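Local coordinates for uncharacterized protein MJ1062 (Methanocaldococcus jannaschii, PDB 3EO4), which is of unknown function, though this C-terminal part of the longer chain has a GNAT-type acetyltransferase fold and so probably transfers acyl groups, at residues 119-133 with 152-164. Sequence-based numbering, arbitrary orientation.
Sequences LKNIGYKKAHARILE and KGRENEWIYEVNL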
loop_
_atom_site.group_PDB
_atom_site.type_symbol
_atom_site.label_atom_id
_atom_site.label_comp_id
_atom_site.label_asym_id
_atom_site.label_seq_id
_atom_site.Cartn_x
_atom_site.Cartn_y
_atom_site.Cartn_z
ATOM N N LEU A 119 13.124 19.781 -13.839
ATOM C CA LEU A 119 13.766 19.444 -15.138
ATOM C C LEU A 119 14.197 20.658 -15.965
ATOM O O LEU A 119 15.329 20.721 -16.478
ATOM C CB LEU A 119 12.820 18.592 -15.995
ATOM C CG LEU A 119 12.529 17.191 -15.503
ATOM C CD1 LEU A 119 11.399 16.626 -16.360
ATOM C CD2 LEU A 119 13.818 16.309 -15.597
ATOM N N LYS A 120 13.260 21.603 -16.103
ATOM C CA LYS A 120 13.477 22.851 -16.818
ATOM C C LYS A 120 14.660 23.642 -16.259
ATOM O O LYS A 120 15.491 24.150 -17.012
ATOM C CB LYS A 120 12.222 23.726 -16.766
ATOM C CG LYS A 120 12.311 24.950 -17.626
ATOM C CD LYS A 120 10.977 25.689 -17.708
ATOM C CE LYS A 120 11.115 26.922 -18.592
ATOM N NZ LYS A 120 9.885 27.092 -19.449
ATOM N N ASN A 121 14.736 23.720 -14.943
ATOM C CA ASN A 121 15.700 24.590 -14.302
ATOM C C ASN A 121 17.152 24.111 -14.468
ATOM O O ASN A 121 18.083 24.915 -14.420
ATOM C CB ASN A 121 15.361 24.729 -12.825
ATOM C CG ASN A 121 14.242 25.721 -12.575
ATOM O OD1 ASN A 121 13.778 26.430 -13.489
ATOM N ND2 ASN A 121 13.816 25.802 -11.316
ATOM N N ILE A 122 17.315 22.800 -14.654
ATOM C CA ILE A 122 18.616 22.216 -14.964
ATOM C C ILE A 122 18.889 22.003 -16.450
ATOM O O ILE A 122 19.917 21.414 -16.804
ATOM C CB ILE A 122 18.890 20.909 -14.191
ATOM C CG1 ILE A 122 17.784 19.886 -14.429
ATOM C CG2 ILE A 122 19.120 21.221 -12.687
ATOM C CD1 ILE A 122 18.142 18.562 -13.912
ATOM N N GLY A 123 17.976 22.477 -17.296
ATOM C CA GLY A 123 18.226 22.598 -18.712
ATOM C C GLY A 123 17.629 21.587 -19.672
ATOM O O GLY A 123 18.029 21.557 -20.827
ATOM N N TYR A 124 16.692 20.753 -19.222
ATOM C CA TYR A 124 15.895 19.954 -20.153
ATOM C C TYR A 124 14.937 20.865 -20.899
ATOM O O TYR A 124 14.476 21.867 -20.361
ATOM C CB TYR A 124 15.117 18.837 -19.430
ATOM C CG TYR A 124 16.034 17.758 -18.911
ATOM C CD1 TYR A 124 16.441 16.698 -19.756
ATOM C CD2 TYR A 124 16.511 17.782 -17.581
ATOM C CE1 TYR A 124 17.279 15.689 -19.292
ATOM C CE2 TYR A 124 17.352 16.767 -17.109
ATOM C CZ TYR A 124 17.755 15.736 -17.983
ATOM O OH TYR A 124 18.624 14.739 -17.561
ATOM N N LYS A 125 14.633 20.503 -22.135
ATOM C CA LYS A 125 13.735 21.290 -22.978
ATOM C C LYS A 125 12.459 20.499 -23.344
ATOM O O LYS A 125 11.472 21.094 -23.780
ATOM C CB LYS A 125 14.473 21.802 -24.236
ATOM C CG LYS A 125 15.747 22.695 -23.984
ATOM C CD LYS A 125 15.403 24.109 -23.448
ATOM C CE LYS A 125 16.543 25.156 -23.627
ATOM N NZ LYS A 125 17.688 25.089 -22.620
ATOM N N LYS A 126 12.490 19.169 -23.160
ATOM C CA LYS A 126 11.332 18.289 -23.399
ATOM C C LYS A 126 11.200 17.210 -22.324
ATOM O O LYS A 126 12.182 16.898 -21.621
ATOM C CB LYS A 126 11.428 17.546 -24.743
ATOM C CG LYS A 126 12.258 18.192 -25.776
ATOM C CD LYS A 126 12.782 17.163 -26.754
ATOM C CE LYS A 126 12.864 17.767 -28.141
ATOM N NZ LYS A 126 11.516 18.331 -28.565
ATOM N N ALA A 127 9.995 16.621 -22.258
ATOM C CA ALA A 127 9.681 15.508 -21.372
ATOM C C ALA A 127 8.484 14.775 -21.953
ATOM O O ALA A 127 7.717 15.354 -22.738
ATOM C CB ALA A 127 9.380 15.983 -19.920
ATOM N N HIS A 128 8.326 13.503 -21.577
ATOM C CA HIS A 128 7.202 12.722 -22.067
ATOM C C HIS A 128 6.617 11.804 -21.011
ATOM O O HIS A 128 7.189 11.636 -19.947
ATOM C CB HIS A 128 7.562 11.951 -23.356
ATOM C CG HIS A 128 8.535 10.830 -23.154
ATOM N ND1 HIS A 128 9.898 10.996 -23.258
ATOM C CD2 HIS A 128 8.339 9.514 -22.902
ATOM C CE1 HIS A 128 10.501 9.837 -23.057
ATOM N NE2 HIS A 128 9.577 8.921 -22.841
ATOM N N ALA A 129 5.463 11.224 -21.321
ATOM C CA ALA A 129 4.794 10.240 -20.461
ATOM C C ALA A 129 4.323 9.104 -21.379
ATOM O O ALA A 129 3.980 9.357 -22.521
ATOM C CB ALA A 129 3.607 10.882 -19.743
ATOM N N ARG A 130 4.360 7.867 -20.900
ATOM C CA ARG A 130 3.809 6.717 -21.638
ATOM C C ARG A 130 2.507 6.362 -20.945
ATOM O O ARG A 130 2.495 6.157 -19.727
ATOM C CB ARG A 130 4.758 5.491 -21.631
ATOM C CG ARG A 130 6.191 5.788 -22.071
ATOM C CD ARG A 130 7.084 4.511 -22.078
ATOM N NE ARG A 130 6.675 3.627 -23.149
ATOM C CZ ARG A 130 7.384 3.334 -24.227
ATOM N NH1 ARG A 130 8.611 3.828 -24.404
ATOM N NH2 ARG A 130 6.856 2.507 -25.127
ATOM N N ILE A 131 1.415 6.315 -21.707
ATOM C CA ILE A 131 0.097 6.125 -21.102
ATOM C C ILE A 131 -0.727 5.069 -21.833
ATOM O O ILE A 131 -0.827 5.078 -23.082
ATOM C CB ILE A 131 -0.706 7.460 -20.990
ATOM C CG1 ILE A 131 0.155 8.608 -20.410
ATOM C CG2 ILE A 131 -1.938 7.286 -20.099
ATOM C CD1 ILE A 131 -0.505 10.012 -20.517
ATOM N N LEU A 132 -1.312 4.155 -21.060
ATOM C CA LEU A 132 -2.248 3.186 -21.645
ATOM C C LEU A 132 -3.565 3.876 -22.010
ATOM O O LEU A 132 -4.046 4.772 -21.284
ATOM C CB LEU A 132 -2.537 2.030 -20.699
ATOM C CG LEU A 132 -1.573 0.887 -20.435
ATOM C CD1 LEU A 132 -2.433 -0.237 -19.944
ATOM C CD2 LEU A 132 -0.750 0.425 -21.670
ATOM N N GLU A 133 -4.104 3.463 -23.148
ATOM C CA GLU A 133 -5.329 3.993 -23.703
ATOM C C GLU A 133 -6.476 4.050 -22.705
ATOM O O GLU A 133 -7.334 4.922 -22.831
ATOM C CB GLU A 133 -5.786 3.130 -24.872
ATOM C CG GLU A 133 -4.943 3.286 -26.086
ATOM C CD GLU A 133 -5.384 2.384 -27.203
ATOM O OE1 GLU A 133 -5.777 1.235 -26.892
ATOM O OE2 GLU A 133 -5.327 2.812 -28.383
ATOM N N LYS A 152 2.810 6.302 -31.061
ATOM C CA LYS A 152 2.485 5.024 -30.404
ATOM C C LYS A 152 3.626 4.608 -29.484
ATOM O O LYS A 152 4.793 4.834 -29.794
ATOM C CB LYS A 152 2.280 3.918 -31.448
ATOM C CG LYS A 152 0.843 3.606 -31.815
ATOM C CD LYS A 152 0.718 2.152 -32.329
ATOM C CE LYS A 152 0.198 1.134 -31.245
ATOM N NZ LYS A 152 0.284 1.560 -29.771
ATOM N N GLY A 153 3.296 4.021 -28.344
ATOM C CA GLY A 153 4.290 3.299 -27.552
ATOM C C GLY A 153 4.145 1.843 -27.978
ATOM O O GLY A 153 4.003 1.562 -29.157
ATOM N N ARG A 154 4.142 0.930 -27.010
ATOM C CA ARG A 154 3.772 -0.478 -27.225
ATOM C C ARG A 154 2.244 -0.606 -27.367
ATOM O O ARG A 154 1.523 0.401 -27.255
ATOM C CB ARG A 154 4.320 -1.338 -26.080
ATOM C CG ARG A 154 5.777 -0.975 -25.707
ATOM C CD ARG A 154 6.184 -1.528 -24.371
ATOM N NE ARG A 154 5.733 -0.664 -23.282
ATOM C CZ ARG A 154 6.196 -0.701 -22.033
ATOM N NH1 ARG A 154 7.120 -1.586 -21.676
ATOM N NH2 ARG A 154 5.718 0.150 -21.131
ATOM N N GLU A 155 1.752 -1.812 -27.662
ATOM C CA GLU A 155 0.321 -2.025 -27.922
ATOM C C GLU A 155 -0.541 -1.305 -26.898
ATOM O O GLU A 155 -0.242 -1.352 -25.705
ATOM C CB GLU A 155 0.002 -3.515 -27.880
ATOM C CG GLU A 155 -1.015 -3.958 -28.929
ATOM C CD GLU A 155 -0.794 -5.391 -29.388
ATOM O OE1 GLU A 155 -0.326 -6.219 -28.569
ATOM O OE2 GLU A 155 -1.081 -5.695 -30.580
ATOM N N ASN A 156 -1.596 -0.626 -27.357
ATOM C CA ASN A 156 -2.524 0.120 -26.469
ATOM C C ASN A 156 -1.877 1.229 -25.595
ATOM O O ASN A 156 -2.482 1.713 -24.626
ATOM C CB ASN A 156 -3.322 -0.851 -25.568
ATOM C CG ASN A 156 -4.221 -1.834 -26.357
ATOM O OD1 ASN A 156 -4.895 -2.649 -25.743
ATOM N ND2 ASN A 156 -4.217 -1.770 -27.700
ATOM N N GLU A 157 -0.650 1.602 -25.939
ATOM C CA GLU A 157 0.153 2.572 -25.194
ATOM C C GLU A 157 0.541 3.755 -26.118
ATOM O O GLU A 157 0.903 3.554 -27.289
ATOM C CB GLU A 157 1.407 1.872 -24.673
ATOM C CG GLU A 157 2.261 2.656 -23.698
ATOM C CD GLU A 157 3.579 1.952 -23.397
ATOM O OE1 GLU A 157 4.340 1.676 -24.342
ATOM O OE2 GLU A 157 3.864 1.690 -22.219
ATOM N N TRP A 158 0.461 4.973 -25.578
ATOM C CA TRP A 158 0.729 6.194 -26.328
ATOM C C TRP A 158 1.752 7.067 -25.632
ATOM O O TRP A 158 1.754 7.180 -24.407
ATOM C CB TRP A 158 -0.560 7.007 -26.473
ATOM C CG TRP A 158 -1.524 6.303 -27.289
ATOM C CD1 TRP A 158 -2.528 5.503 -26.857
ATOM C CD2 TRP A 158 -1.546 6.250 -28.717
ATOM N NE1 TRP A 158 -3.201 4.974 -27.924
ATOM C CE2 TRP A 158 -2.613 5.411 -29.082
ATOM C CE3 TRP A 158 -0.774 6.846 -29.724
ATOM C CZ2 TRP A 158 -2.938 5.154 -30.406
ATOM C CZ3 TRP A 158 -1.095 6.587 -31.047
ATOM C CH2 TRP A 158 -2.170 5.748 -31.373
ATOM N N ILE A 159 2.602 7.706 -26.429
ATOM C CA ILE A 159 3.532 8.701 -25.915
ATOM C C ILE A 159 2.911 10.073 -26.108
ATOM O O ILE A 159 2.364 10.365 -27.192
ATOM C CB ILE A 159 4.865 8.679 -26.684
ATOM C CG1 ILE A 159 5.322 7.233 -26.969
ATOM C CG2 ILE A 159 5.909 9.558 -25.988
ATOM C CD1 ILE A 159 5.396 6.348 -25.752
ATOM N N TYR A 160 2.998 10.871 -25.045
ATOM C CA TYR A 160 2.526 12.228 -24.961
ATOM C C TYR A 160 3.745 13.073 -24.588
ATOM O O TYR A 160 4.446 12.723 -23.636
ATOM C CB TYR A 160 1.496 12.344 -23.825
ATOM C CG TYR A 160 0.148 11.747 -24.130
ATOM C CD1 TYR A 160 -0.928 12.567 -24.410
ATOM C CD2 TYR A 160 -0.056 10.358 -24.126
ATOM C CE1 TYR A 160 -2.169 12.037 -24.710
ATOM C CE2 TYR A 160 -1.301 9.812 -24.423
ATOM C CZ TYR A 160 -2.341 10.667 -24.718
ATOM O OH TYR A 160 -3.574 10.170 -24.990
ATOM N N GLU A 161 3.994 14.170 -25.312
ATOM C CA GLU A 161 5.214 14.963 -25.111
ATOM C C GLU A 161 4.881 16.398 -24.820
ATOM O O GLU A 161 3.824 16.893 -25.222
ATOM C CB GLU A 161 6.144 14.920 -26.323
ATOM C CG GLU A 161 6.460 13.529 -26.800
ATOM C CD GLU A 161 7.707 13.439 -27.686
ATOM O OE1 GLU A 161 8.219 12.303 -27.847
ATOM O OE2 GLU A 161 8.179 14.484 -28.215
ATOM N N VAL A 162 5.795 17.073 -24.140
ATOM C CA VAL A 162 5.627 18.482 -23.851
ATOM C C VAL A 162 6.974 19.182 -24.019
ATOM O O VAL A 162 8.041 18.578 -23.780
ATOM C CB VAL A 162 5.077 18.696 -22.408
ATOM C CG1 VAL A 162 6.198 18.660 -21.372
ATOM C CG2 VAL A 162 4.252 19.978 -22.306
ATOM N N ASN A 163 6.914 20.435 -24.454
ATOM C CA ASN A 163 8.069 21.336 -24.441
ATOM C C ASN A 163 8.040 22.070 -23.129
ATOM O O ASN A 163 6.993 22.569 -22.718
ATOM C CB ASN A 163 8.032 22.336 -25.592
ATOM C CG ASN A 163 8.174 21.670 -26.936
ATOM O OD1 ASN A 163 7.284 21.731 -27.762
ATOM N ND2 ASN A 163 9.294 21.004 -27.148
ATOM N N LEU A 164 9.195 22.102 -22.478
ATOM C CA LEU A 164 9.359 22.677 -21.150
ATOM C C LEU A 164 9.514 24.200 -21.188
ATOM O O LEU A 164 8.938 24.938 -20.367
ATOM C CB LEU A 164 10.585 22.039 -20.492
ATOM C CG LEU A 164 10.344 20.886 -19.517
ATOM C CD1 LEU A 164 9.033 20.161 -19.754
ATOM C CD2 LEU A 164 11.534 19.928 -19.523
ATOM O OXT LEU A 164 10.237 24.726 -22.044
#
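Ile-131 and Tyr-160, diagonal neighbours on one face of the sheet, touch where strand 126-132 runs antiparallel to the last strand, 157-163, of this GNAT domain. A tightly packed, buried part lies on their face, beneath helix 136-144: CD1 of Ile-131 approaches the ring obliquely and off-centre, 4.1 Å from the centroid of the Tyr-160 ring, a CH-pi contact between broad apolar groups crossing at about a right angle. Ala-127 and Ala-129, small apolar residues suited to a buried place, take part in paired backbone bonds, Ala-129 N to Tyr-160 O measuring 2.9 Å.

The other face carries Arg-130 and Glu-157. CG of the glutamate stands anti to its backbone N (chi1 -171°), and the extended chain brings OE1 within 2.8 Å of Arg-130 NH2, in the guanidinium plane but above that of the carboxylate. Arg-154 grips the same carboxylate side-on, its NH2 lying 2.6 Å from OE2, while its backbone N also donates to OE1. The methyl CD1 of Ile-159 covers one face of the Arg-130 guanidinium. A glutamine in place of Glu-157 would probably leave Arg-130 and Arg-154 without the negative charge that both salt bridges share, and the Arg-130 guanidinium freer to turn.

The ends of the strands are more open to solvent. At the C-terminus Leu-164 packs its apolar CD2 against Tyr-124 CB, while Lys-120 forms a salt bridge with the terminal carboxylate. Beyond the other end, Trp-158 NE1 donates to Glu-133 OE2 at 3.1 Å, nearly in the indole plane and on the anti side of the carboxylate oxygen.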